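Local coordinates for putative Nitroreductase (Anabaena variabilis ATCC 29413, PDB 3EO7), which binds flavin mononucleotide and is probably an FMN-dependent oxidoreductase of the nitroreductase family, at residues 181-186 / 482-487; 379-384 / 396-401; 436-441 / 499-504. All blocks are in the same frame, centred on the assembly; numbering follows the deposited sequence.

Contact 1: 181-186 / 482-487. With FMN (flavin mononucleotide), chain B; PGR (R-1,2-propanediol), chain R.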
loop_
_atom_site.group_PDB
_atom_site.type_symbol
_atom_site.label_atom_id
_atom_site.label_comp_id
_atom_site.label_asym_id
_atom_site.label_seq_id
_atom_site.Cartn_x
_atom_site.Cartn_y
_atom_site.Cartn_z
ATOM N N ALA A 181 7.780 10.493 7.853
ATOM C CA ALA A 181 7.985 9.681 6.668
ATOM C C ALA A 181 7.649 8.201 6.865
ATOM O O ALA A 181 7.289 7.562 5.892
ATOM C CB ALA A 181 9.424 9.801 6.112
ATOM N N TYR A 182 7.807 7.645 8.066
ATOM C CA TYR A 182 7.528 6.219 8.232
ATOM C C TYR A 182 6.077 5.866 7.897
ATOM O O TYR A 182 5.845 4.839 7.244
ATOM C CB TYR A 182 7.917 5.700 9.609
ATOM C CG TYR A 182 8.255 4.235 9.619
ATOM C CD1 TYR A 182 9.430 3.768 9.005
ATOM C CD2 TYR A 182 7.444 3.293 10.258
ATOM C CE1 TYR A 182 9.762 2.420 9.025
ATOM C CE2 TYR A 182 7.810 1.940 10.297
ATOM C CZ TYR A 182 8.950 1.515 9.694
ATOM O OH TYR A 182 9.283 0.184 9.754
ATOM N N ARG A 183 5.110 6.726 8.268
ATOM C CA ARG A 183 3.720 6.497 7.884
ATOM C C ARG A 183 3.603 6.480 6.361
ATOM O O ARG A 183 3.041 5.551 5.782
ATOM C CB ARG A 183 2.812 7.624 8.401
ATOM C CG ARG A 183 2.745 7.743 9.901
ATOM C CD ARG A 183 1.951 8.989 10.185
ATOM N NE ARG A 183 1.698 9.338 11.571
ATOM C CZ ARG A 183 0.520 9.793 12.011
ATOM N NH1 ARG A 183 -0.545 9.815 11.213
ATOM N NH2 ARG A 183 0.385 10.178 13.268
ATOM N N ARG A 184 4.156 7.515 5.723
ATOM C CA ARG A 184 4.049 7.667 4.270
ATOM C C ARG A 184 4.735 6.516 3.516
ATOM O O ARG A 184 4.203 6.012 2.522
ATOM C CB ARG A 184 4.612 9.023 3.783
ATOM C CG ARG A 184 4.102 10.241 4.540
ATOM C CD ARG A 184 2.605 10.444 4.473
ATOM N NE ARG A 184 2.320 11.793 4.958
ATOM C CZ ARG A 184 2.247 12.151 6.236
ATOM N NH1 ARG A 184 2.259 11.265 7.219
ATOM N NH2 ARG A 184 2.091 13.431 6.533
ATOM N N ILE A 185 5.904 6.101 3.983
ATOM C CA ILE A 185 6.624 5.000 3.375
ATOM C C ILE A 185 5.778 3.735 3.371
ATOM O O ILE A 185 5.688 3.022 2.370
ATOM C CB ILE A 185 7.927 4.731 4.167
ATOM C CG1 ILE A 185 8.977 5.799 3.841
ATOM C CG2 ILE A 185 8.519 3.329 3.836
ATOM C CD1 ILE A 185 10.173 5.829 4.814
ATOM N N CYS A 186 5.158 3.432 4.507
ATOM C CA CYS A 186 4.356 2.208 4.598
ATOM C C CYS A 186 3.093 2.287 3.740
ATOM O O CYS A 186 2.720 1.303 3.108
ATOM C CB CYS A 186 4.057 1.887 6.039
ATOM S SG CYS A 186 5.581 1.383 6.972
ATOM N N GLY A 482 -2.080 12.001 2.931
ATOM C CA GLY A 482 -1.246 11.391 3.971
ATOM C C GLY A 482 -1.172 12.142 5.277
ATOM O O GLY A 482 -0.982 11.541 6.338
ATOM N N GLY A 483 -1.311 13.451 5.186
ATOM C CA GLY A 483 -1.215 14.361 6.321
ATOM C C GLY A 483 -2.561 14.968 6.668
ATOM O O GLY A 483 -3.290 15.460 5.810
ATOM N N PHE A 484 -2.889 14.950 7.949
ATOM C CA PHE A 484 -4.183 15.427 8.424
ATOM C C PHE A 484 -4.099 15.753 9.909
ATOM O O PHE A 484 -3.107 15.404 10.573
ATOM C CB PHE A 484 -5.253 14.335 8.138
ATOM C CG PHE A 484 -4.814 12.953 8.544
ATOM C CD1 PHE A 484 -4.946 12.528 9.853
ATOM C CD2 PHE A 484 -4.196 12.103 7.609
ATOM C CE1 PHE A 484 -4.484 11.256 10.239
ATOM C CE2 PHE A 484 -3.744 10.835 7.997
ATOM C CZ PHE A 484 -3.886 10.426 9.310
ATOM N N PHE A 485 -5.108 16.455 10.425
ATOM C CA PHE A 485 -5.136 16.775 11.846
ATOM C C PHE A 485 -5.693 15.573 12.595
ATOM O O PHE A 485 -6.893 15.498 12.869
ATOM C CB PHE A 485 -5.912 18.055 12.089
ATOM C CG PHE A 485 -5.203 19.288 11.588
ATOM C CD1 PHE A 485 -3.909 19.577 11.993
ATOM C CD2 PHE A 485 -5.858 20.194 10.757
ATOM C CE1 PHE A 485 -3.261 20.722 11.540
ATOM C CE2 PHE A 485 -5.214 21.345 10.303
ATOM C CZ PHE A 485 -3.924 21.595 10.680
ATOM N N ASP A 486 -4.774 14.677 12.980
ATOM C CA ASP A 486 -5.122 13.376 13.543
ATOM C C ASP A 486 -6.230 13.389 14.600
ATOM O O ASP A 486 -7.237 12.712 14.438
ATOM C CB ASP A 486 -3.877 12.731 14.168
ATOM C CG ASP A 486 -2.768 12.442 13.132
ATOM O OD1 ASP A 486 -2.263 13.436 12.544
ATOM O OD2 ASP A 486 -2.426 11.241 12.944
ATOM N N ASP A 487 -6.011 14.118 15.678
ATOM C CA ASP A 487 -6.942 14.069 16.811
ATOM C C ASP A 487 -8.256 14.730 16.499
ATOM O O ASP A 487 -9.303 14.287 16.995
ATOM C CB ASP A 487 -6.319 14.688 18.071
ATOM C CG ASP A 487 -5.160 13.856 18.643
ATOM O OD1 ASP A 487 -5.117 12.636 18.413
ATOM O OD2 ASP A 487 -4.302 14.457 19.296
HETATM N N1 FMN B . -1.812 14.181 -3.132
HETATM C C2 FMN B . -2.235 15.400 -2.629
HETATM O O2 FMN B . -2.556 16.315 -3.379
HETATM N N3 FMN B . -2.294 15.676 -1.289
HETATM C C4 FMN B . -1.898 14.773 -0.348
HETATM O O4 FMN B . -2.149 15.011 0.848
HETATM C C4A FMN B . -1.469 13.529 -0.809
HETATM N N5 FMN B . -1.004 12.588 0.089
HETATM C C5A FMN B . -0.657 11.301 -0.370
HETATM C C6 FMN B . -0.296 10.288 0.511
HETATM C C7 FMN B . 0.070 9.022 0.057
HETATM C C7M FMN B . 0.345 7.891 1.060
HETATM C C8 FMN B . 0.074 8.750 -1.305
HETATM C C8M FMN B . 0.272 7.349 -1.848
HETATM C C9 FMN B . -0.293 9.754 -2.220
HETATM C C9A FMN B . -0.659 11.027 -1.750
HETATM N N10 FMN B . -1.014 12.028 -2.648
HETATM C C10 FMN B . -1.427 13.250 -2.191
HETATM C "C1'" FMN B . -0.797 11.868 -4.139
HETATM C "C2'" FMN B . 0.652 12.017 -4.556
HETATM O "O2'" FMN B . 0.998 13.418 -4.617
HETATM C "C3'" FMN B . 0.859 11.329 -5.903
HETATM O "O3'" FMN B . 0.697 9.914 -5.760
HETATM C "C4'" FMN B . 2.203 11.662 -6.578
HETATM O "O4'" FMN B . 2.298 13.085 -6.869
HETATM C "C5'" FMN B . 2.364 10.855 -7.851
HETATM O "O5'" FMN B . 1.328 11.097 -8.765
HETATM P P FMN B . 0.392 9.941 -9.303
HETATM O O1P FMN B . -0.387 9.383 -8.116
HETATM O O2P FMN B . -0.518 10.625 -10.316
HETATM O O3P FMN B . 1.222 8.873 -9.953
HETATM C C1 PGR R . -7.691 10.438 18.571
HETATM C C2 PGR R . -8.810 10.938 19.494
HETATM C C3 PGR R . -8.248 11.391 20.836
HETATM O O1 PGR R . -7.804 9.011 18.389
HETATM O O2 PGR R . -9.530 12.058 18.943
#
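From the first turn of helix 181-202, Arg183 reaches across to segment 482-487, which begins with Gly482 of the FMN site. The bond from CA to CB is directed toward that segment, and the chain runs extended from CG to NE (chi2 173°, chi3 179°), which carries the guanidinium to the Asp486 carboxylate. NE bonds to Thr17 OG1. Beyond CZ the group ends in a fork closed on a single oxygen: NH1 lies 2.9 Å and NH2 3.0 Å from Asp486 OD2, which sits close to the guanidinium plane. The two planar groups stand almost perpendicular, so NH1 uses the syn lone pair of OD2 while NH2 meets that oxygen from above the carboxylate plane. At the same edge Phe484 CZ is 3.9 Å from Arg183 NH1. An alanine in place of Arg183 would remove both arms of this salt bridge and would probably leave Asp486 and its segment less firmly tied to the helix. Arg184, bent at chi2, lays its guanidinium face over Gly482 O, 3.3 Å from Arg184 CZ; a side chain on Gly482 would collide with Arg184 NE. Gly482 N in turn donates to FMN N5 over 3.1 Å. Helix 9-16 adds a further tie, its His14 O accepting from Arg183 NH2, and helix 452-473 packs against Arg183 through Tyr453 and His457.

Contact 2: 379-384 / 396-401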
loop_
_atom_site.group_PDB
_atom_site.type_symbol
_atom_site.label_atom_id
_atom_site.label_comp_id
_atom_site.label_asym_id
_atom_site.label_seq_id
_atom_site.Cartn_x
_atom_site.Cartn_y
_atom_site.Cartn_z
ATOM N N LEU A 379 -7.806 -5.516 11.653
ATOM C CA LEU A 379 -7.346 -4.432 12.479
ATOM C C LEU A 379 -7.756 -3.041 11.948
ATOM O O LEU A 379 -7.492 -2.038 12.599
ATOM C CB LEU A 379 -5.828 -4.490 12.598
ATOM C CG LEU A 379 -5.225 -5.810 13.096
ATOM C CD1 LEU A 379 -3.703 -5.706 13.156
ATOM C CD2 LEU A 379 -5.810 -6.172 14.462
ATOM N N ILE A 380 -8.333 -3.004 10.753
ATOM C CA ILE A 380 -8.639 -1.741 10.097
ATOM C C ILE A 380 -10.152 -1.543 9.979
ATOM O O ILE A 380 -10.889 -2.460 9.599
ATOM C CB ILE A 380 -7.989 -1.704 8.709
ATOM C CG1 ILE A 380 -6.453 -1.575 8.872
ATOM C CG2 ILE A 380 -8.540 -0.537 7.845
ATOM C CD1 ILE A 380 -5.772 -1.889 7.689
ATOM N N GLU A 381 -10.605 -0.366 10.372
ATOM C CA GLU A 381 -11.993 0.011 10.231
ATOM C C GLU A 381 -12.094 1.105 9.167
ATOM O O GLU A 381 -11.133 1.837 8.886
ATOM C CB GLU A 381 -12.539 0.470 11.565
ATOM C CG GLU A 381 -12.550 -0.608 12.652
ATOM C CD GLU A 381 -13.353 -1.819 12.282
ATOM O OE1 GLU A 381 -14.421 -1.675 11.636
ATOM O OE2 GLU A 381 -12.934 -2.940 12.647
ATOM N N THR A 382 -13.298 1.227 8.594
ATOM C CA THR A 382 -13.538 2.166 7.527
ATOM C C THR A 382 -14.720 3.065 7.884
ATOM O O THR A 382 -15.788 2.568 8.251
ATOM C CB THR A 382 -13.807 1.435 6.194
ATOM O OG1 THR A 382 -12.687 0.585 5.870
ATOM C CG2 THR A 382 -14.132 2.474 5.065
ATOM N N PHE A 383 -14.497 4.376 7.828
ATOM C CA PHE A 383 -15.552 5.399 8.029
ATOM C C PHE A 383 -15.565 6.275 6.808
ATOM O O PHE A 383 -14.504 6.558 6.231
ATOM C CB PHE A 383 -15.324 6.245 9.285
ATOM C CG PHE A 383 -15.396 5.438 10.554
ATOM C CD1 PHE A 383 -14.303 4.671 10.976
ATOM C CD2 PHE A 383 -16.581 5.390 11.293
ATOM C CE1 PHE A 383 -14.387 3.891 12.146
ATOM C CE2 PHE A 383 -16.653 4.612 12.464
ATOM C CZ PHE A 383 -15.545 3.861 12.862
ATOM N N ILE A 384 -16.758 6.684 6.388
ATOM C CA ILE A 384 -16.875 7.491 5.200
ATOM C C ILE A 384 -17.605 8.785 5.479
ATOM O O ILE A 384 -18.746 8.776 5.961
ATOM C CB ILE A 384 -17.617 6.725 4.055
ATOM C CG1 ILE A 384 -17.021 5.308 3.907
ATOM C CG2 ILE A 384 -17.556 7.507 2.759
ATOM C CD1 ILE A 384 -17.530 4.511 2.683
ATOM N N CYS A 396 -21.579 11.238 8.214
ATOM C CA CYS A 396 -20.525 10.278 8.428
ATOM C C CYS A 396 -21.158 8.927 8.638
ATOM O O CYS A 396 -22.138 8.789 9.379
ATOM C CB CYS A 396 -19.667 10.634 9.620
ATOM S SG CYS A 396 -18.248 9.471 9.752
ATOM N N TYR A 397 -20.568 7.925 7.988
ATOM C CA TYR A 397 -21.058 6.554 8.021
ATOM C C TYR A 397 -19.947 5.597 8.368
ATOM O O TYR A 397 -18.832 5.713 7.878
ATOM C CB TYR A 397 -21.604 6.150 6.639
ATOM C CG TYR A 397 -22.779 6.969 6.180
ATOM C CD1 TYR A 397 -22.586 8.224 5.617
ATOM C CD2 TYR A 397 -24.081 6.498 6.319
ATOM C CE1 TYR A 397 -23.640 8.978 5.206
ATOM C CE2 TYR A 397 -25.176 7.258 5.890
ATOM C CZ TYR A 397 -24.941 8.507 5.343
ATOM O OH TYR A 397 -26.003 9.269 4.922
ATOM N N TYR A 398 -20.242 4.651 9.234
ATOM C CA TYR A 398 -19.356 3.509 9.417
ATOM C C TYR A 398 -19.630 2.556 8.260
ATOM O O TYR A 398 -20.786 2.323 7.897
ATOM C CB TYR A 398 -19.699 2.789 10.710
ATOM C CG TYR A 398 -18.973 1.491 10.922
ATOM C CD1 TYR A 398 -17.593 1.452 11.069
ATOM C CD2 TYR A 398 -19.692 0.307 11.061
ATOM C CE1 TYR A 398 -16.919 0.248 11.312
ATOM C CE2 TYR A 398 -19.038 -0.896 11.343
ATOM C CZ TYR A 398 -17.660 -0.910 11.473
ATOM O OH TYR A 398 -17.036 -2.092 11.768
ATOM N N TYR A 399 -18.585 2.022 7.633
ATOM C CA TYR A 399 -18.783 1.034 6.604
ATOM C C TYR A 399 -18.464 -0.346 7.214
ATOM O O TYR A 399 -17.371 -0.561 7.758
ATOM C CB TYR A 399 -17.915 1.296 5.378
ATOM C CG TYR A 399 -17.976 0.161 4.351
ATOM C CD1 TYR A 399 -19.191 -0.225 3.770
ATOM C CD2 TYR A 399 -16.814 -0.509 3.948
ATOM C CE1 TYR A 399 -19.250 -1.270 2.827
ATOM C CE2 TYR A 399 -16.868 -1.532 3.028
ATOM C CZ TYR A 399 -18.085 -1.927 2.472
ATOM O OH TYR A 399 -18.130 -2.946 1.540
ATOM N N ALA A 400 -19.468 -1.223 7.176
ATOM C CA ALA A 400 -19.428 -2.592 7.696
ATOM C C ALA A 400 -19.260 -3.529 6.482
ATOM O O ALA A 400 -20.221 -3.875 5.814
ATOM C CB ALA A 400 -20.760 -2.912 8.444
ATOM N N PRO A 401 -18.020 -3.901 6.160
ATOM C CA PRO A 401 -17.849 -4.692 4.927
ATOM C C PRO A 401 -18.396 -6.109 4.960
ATOM O O PRO A 401 -18.754 -6.639 3.914
ATOM C CB PRO A 401 -16.344 -4.684 4.717
ATOM C CG PRO A 401 -15.765 -4.429 6.060
ATOM C CD PRO A 401 -16.739 -3.530 6.771
HETATM O O HOH W 1 -14.968 -1.181 8.886
#
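The beta hairpin of strands 381-390 and 395-400 pairs here antiparallel, within the mixed sheet of the second nitroreductase-family region. Ile384 and Tyr397 form a hydrogen-bonded pair: Ile384 N donates to Tyr397 O over 2.7 Å, nearly along the C=O axis, and Tyr397 N returns a bond to Ile384 O. Tyr399 N adds a straight bond of 2.9 Å to Thr382 O. Phe383 and Tyr398, a non-hydrogen-bonded pair, share one face of the sheet. Tyr398 CD1 lies over the Phe383 ring toward its rim, 3.6 Å from Phe383 CE2, with the two ring planes oblique at 50°. With CG anti to its backbone N (chi1 172°), Tyr398 crosses Glu381 obliquely and brings its OH within 2.7 Å of Glu381 OE1, to which it donates from above the carboxylate plane. Tyr398 OH also accepts a bond from Tyr303 N. A water joins Glu381 OE1, Thr382 N and Tyr399 O, donating to both oxygens and accepting from Thr382 N, 2.9 Å away. Glu381 OE1 thus receives two donors, which would probably favour the ionised carboxylate.

Contact 3: 436-441 / 499-504. With FMN (flavin mononucleotide), chain B.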
loop_
_atom_site.group_PDB
_atom_site.type_symbol
_atom_site.label_atom_id
_atom_site.label_comp_id
_atom_site.label_asym_id
_atom_site.label_seq_id
_atom_site.Cartn_x
_atom_site.Cartn_y
_atom_site.Cartn_z
ATOM N N PHE A 436 -11.930 7.138 5.403
ATOM C CA PHE A 436 -10.970 7.110 6.495
ATOM C C PHE A 436 -10.714 5.675 6.930
ATOM O O PHE A 436 -11.643 4.956 7.261
ATOM C CB PHE A 436 -11.504 7.878 7.706
ATOM C CG PHE A 436 -11.661 9.347 7.462
ATOM C CD1 PHE A 436 -12.764 9.845 6.787
ATOM C CD2 PHE A 436 -10.670 10.224 7.844
ATOM C CE1 PHE A 436 -12.850 11.211 6.504
ATOM C CE2 PHE A 436 -10.760 11.570 7.570
ATOM C CZ PHE A 436 -11.843 12.058 6.897
ATOM N N HIS A 437 -9.447 5.261 6.877
ATOM C CA HIS A 437 -9.037 3.987 7.407
ATOM C C HIS A 437 -8.487 4.255 8.794
ATOM O O HIS A 437 -7.651 5.147 8.993
ATOM C CB HIS A 437 -7.973 3.348 6.502
ATOM C CG HIS A 437 -8.526 2.880 5.206
ATOM N ND1 HIS A 437 -8.012 3.279 3.994
ATOM C CD2 HIS A 437 -9.587 2.085 4.928
ATOM C CE1 HIS A 437 -8.707 2.712 3.024
ATOM N NE2 HIS A 437 -9.682 1.989 3.561
ATOM N N THR A 438 -8.957 3.475 9.756
ATOM C CA THR A 438 -8.577 3.661 11.133
ATOM C C THR A 438 -8.201 2.344 11.798
ATOM O O THR A 438 -8.474 1.261 11.279
ATOM C CB THR A 438 -9.749 4.273 11.938
ATOM O OG1 THR A 438 -10.732 3.267 12.184
ATOM C CG2 THR A 438 -10.397 5.511 11.210
ATOM N N SER A 439 -7.568 2.459 12.950
ATOM C CA SER A 439 -7.223 1.304 13.754
ATOM C C SER A 439 -7.077 1.638 15.224
ATOM O O SER A 439 -6.553 2.686 15.582
ATOM C CB SER A 439 -5.887 0.692 13.270
ATOM O OG SER A 439 -5.603 -0.542 13.907
ATOM N N ASP A 440 -7.569 0.759 16.076
ATOM C CA ASP A 440 -7.300 0.841 17.484
ATOM C C ASP A 440 -5.876 0.339 17.668
ATOM O O ASP A 440 -5.609 -0.857 17.642
ATOM C CB ASP A 440 -8.325 0.016 18.279
ATOM C CG ASP A 440 -8.009 -0.073 19.760
ATOM O OD1 ASP A 440 -6.877 0.241 20.233
ATOM O OD2 ASP A 440 -8.952 -0.484 20.475
ATOM N N LEU A 441 -4.942 1.273 17.794
ATOM C CA LEU A 441 -3.520 0.904 17.866
ATOM C C LEU A 441 -3.155 0.031 19.053
ATOM O O LEU A 441 -2.360 -0.896 18.901
ATOM C CB LEU A 441 -2.648 2.161 17.887
ATOM C CG LEU A 441 -2.622 3.059 16.690
ATOM C CD1 LEU A 441 -1.609 4.216 16.983
ATOM C CD2 LEU A 441 -2.271 2.290 15.397
ATOM N N GLU A 499 -10.184 4.691 17.839
ATOM C CA GLU A 499 -9.750 4.521 16.464
ATOM C C GLU A 499 -8.832 5.652 16.031
ATOM O O GLU A 499 -9.264 6.797 15.931
ATOM C CB GLU A 499 -10.937 4.440 15.528
ATOM C CG GLU A 499 -11.900 3.307 15.792
ATOM C CD GLU A 499 -11.371 1.936 15.456
ATOM O OE1 GLU A 499 -10.519 1.789 14.519
ATOM O OE2 GLU A 499 -11.843 0.972 16.098
ATOM N N ALA A 500 -7.566 5.318 15.783
ATOM C CA ALA A 500 -6.602 6.278 15.253
ATOM C C ALA A 500 -6.741 6.273 13.734
ATOM O O ALA A 500 -6.708 5.224 13.116
ATOM C CB ALA A 500 -5.194 5.892 15.623
ATOM N N VAL A 501 -6.892 7.442 13.130
ATOM C CA VAL A 501 -6.945 7.553 11.678
ATOM C C VAL A 501 -5.546 7.278 11.120
ATOM O O VAL A 501 -4.556 7.891 11.576
ATOM C CB VAL A 501 -7.440 8.939 11.215
ATOM C CG1 VAL A 501 -7.296 9.085 9.712
ATOM C CG2 VAL A 501 -8.901 9.182 11.668
ATOM N N ILE A 502 -5.484 6.337 10.179
ATOM C CA ILE A 502 -4.252 5.900 9.505
ATOM C C ILE A 502 -4.110 6.513 8.111
ATOM O O ILE A 502 -3.026 6.862 7.690
ATOM C CB ILE A 502 -4.282 4.329 9.347
ATOM C CG1 ILE A 502 -4.400 3.662 10.718
ATOM C CG2 ILE A 502 -3.077 3.802 8.590
ATOM C CD1 ILE A 502 -3.333 4.121 11.649
ATOM N N TYR A 503 -5.216 6.625 7.375
ATOM C CA TYR A 503 -5.137 7.096 6.002
ATOM C C TYR A 503 -6.471 7.662 5.576
ATOM O O TYR A 503 -7.502 7.295 6.138
ATOM C CB TYR A 503 -4.717 5.922 5.105
ATOM C CG TYR A 503 -4.324 6.214 3.675
ATOM C CD1 TYR A 503 -3.616 7.366 3.332
ATOM C CD2 TYR A 503 -4.603 5.292 2.672
ATOM C CE1 TYR A 503 -3.249 7.633 2.032
ATOM C CE2 TYR A 503 -4.217 5.523 1.348
ATOM C CZ TYR A 503 -3.521 6.681 1.040
ATOM O OH TYR A 503 -3.120 6.954 -0.207
ATOM N N ILE A 504 -6.412 8.551 4.585
ATOM C CA ILE A 504 -7.564 9.207 3.993
ATOM C C ILE A 504 -7.490 9.054 2.476
ATOM O O ILE A 504 -6.429 9.208 1.874
ATOM C CB ILE A 504 -7.578 10.716 4.334
ATOM C CG1 ILE A 504 -7.684 10.884 5.843
ATOM C CG2 ILE A 504 -8.638 11.482 3.534
ATOM C CD1 ILE A 504 -7.592 12.362 6.315
HETATM N N1 FMN B . -1.812 14.181 -3.132
HETATM C C2 FMN B . -2.235 15.400 -2.629
HETATM O O2 FMN B . -2.556 16.315 -3.379
HETATM N N3 FMN B . -2.294 15.676 -1.289
HETATM C C4 FMN B . -1.898 14.773 -0.348
HETATM O O4 FMN B . -2.149 15.011 0.848
HETATM C C4A FMN B . -1.469 13.529 -0.809
HETATM N N5 FMN B . -1.004 12.588 0.089
HETATM C C5A FMN B . -0.657 11.301 -0.370
HETATM C C6 FMN B . -0.296 10.288 0.511
HETATM C C7 FMN B . 0.070 9.022 0.057
HETATM C C7M FMN B . 0.345 7.891 1.060
HETATM C C8 FMN B . 0.074 8.750 -1.305
HETATM C C8M FMN B . 0.272 7.349 -1.848
HETATM C C9 FMN B . -0.293 9.754 -2.220
HETATM C C9A FMN B . -0.659 11.027 -1.750
HETATM N N10 FMN B . -1.014 12.028 -2.648
HETATM C C10 FMN B . -1.427 13.250 -2.191
HETATM C "C1'" FMN B . -0.797 11.868 -4.139
HETATM C "C2'" FMN B . 0.652 12.017 -4.556
HETATM O "O2'" FMN B . 0.998 13.418 -4.617
HETATM C "C3'" FMN B . 0.859 11.329 -5.903
HETATM O "O3'" FMN B . 0.697 9.914 -5.760
HETATM C "C4'" FMN B . 2.203 11.662 -6.578
HETATM O "O4'" FMN B . 2.298 13.085 -6.869
HETATM C "C5'" FMN B . 2.364 10.855 -7.851
HETATM O "O5'" FMN B . 1.328 11.097 -8.765
HETATM P P FMN B . 0.392 9.941 -9.303
HETATM O O1P FMN B . -0.387 9.383 -8.116
HETATM O O2P FMN B . -0.518 10.625 -10.316
HETATM O O3P FMN B . 1.222 8.873 -9.953
HETATM O O HOH W 2 -9.638 -0.944 14.983
#
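A classic beta bulge interrupts the antiparallel pairing of strands 433-439 and 500-508, where Ile502 and Tyr503 both face His437. The carbonyl of His437 absorbs the extra residue by accepting twice: Ile502 N donates to His437 O over 2.7 Å, and Tyr503 N makes a longer bond of 3.3 Å to the same oxygen, on a lone pair. His437 N donates to Tyr503 O in return. Across the bulge the register shifts by one; beyond it Ser439 and Ala500 exchange bonds through both their amides and carbonyls, and Ala500 N approaches Ser439 O from above the carbonyl plane.

The polar side chains are satisfied partly within the pair and partly beyond it. Thr438 OG1, placed between its backbone N and carbonyl carbon (chi1 75°), donates to Glu499 OE1 at 2.8 Å, the two side chains crossing nearly at a right angle. A water accepts from Asp440 N and lies within hydrogen-bonding distance of Glu499 OE1, to which it can donate, while Glu499 OE2 is held by Lys302 and by the hydroxyl of Tyr303. Asp440, the N-cap of helix 441-448, spends OD1 on Ser443 N, while Ser439 OG pairs with Leu379 O and His437 NE2 with Tyr358 OH.

On the face of Phe436, Val501 and Ile504, the phenyl ring runs beside Ile504, with Phe436 CE2 3.5 Å from Ile504 CD1, while Val501 CG1 meets its edge. On the other face Tyr503, with CG anti to its own backbone N (chi1 -169°), lies alongside His437 and reaches the flavin. Its OH bonds to His191 NE2, and its CE1 comes within 3.7 Å of the C7M methyl of FMN.

In the fold
From the N terminus, helix 181-202 supplies the first half of contact 1, whose partner follows almost 300 residues later. Contact 2 opens and closes within that interval as a local hairpin. Contact 3 starts in the same interval but finishes beyond residue 487, so contacts 1 and 3 cross. Contacts 2 and 3 stand in series and share one sheet: strands 381-390 and 433-439 are neighbours, joined by Phe383 O to Phe436 N. Contacts 1 and 3 meet where Phe484 packs on Val501 and Ile504, and both touch FMN. Together they tie a helix of the first family region to the sheet of the second beside the flavin.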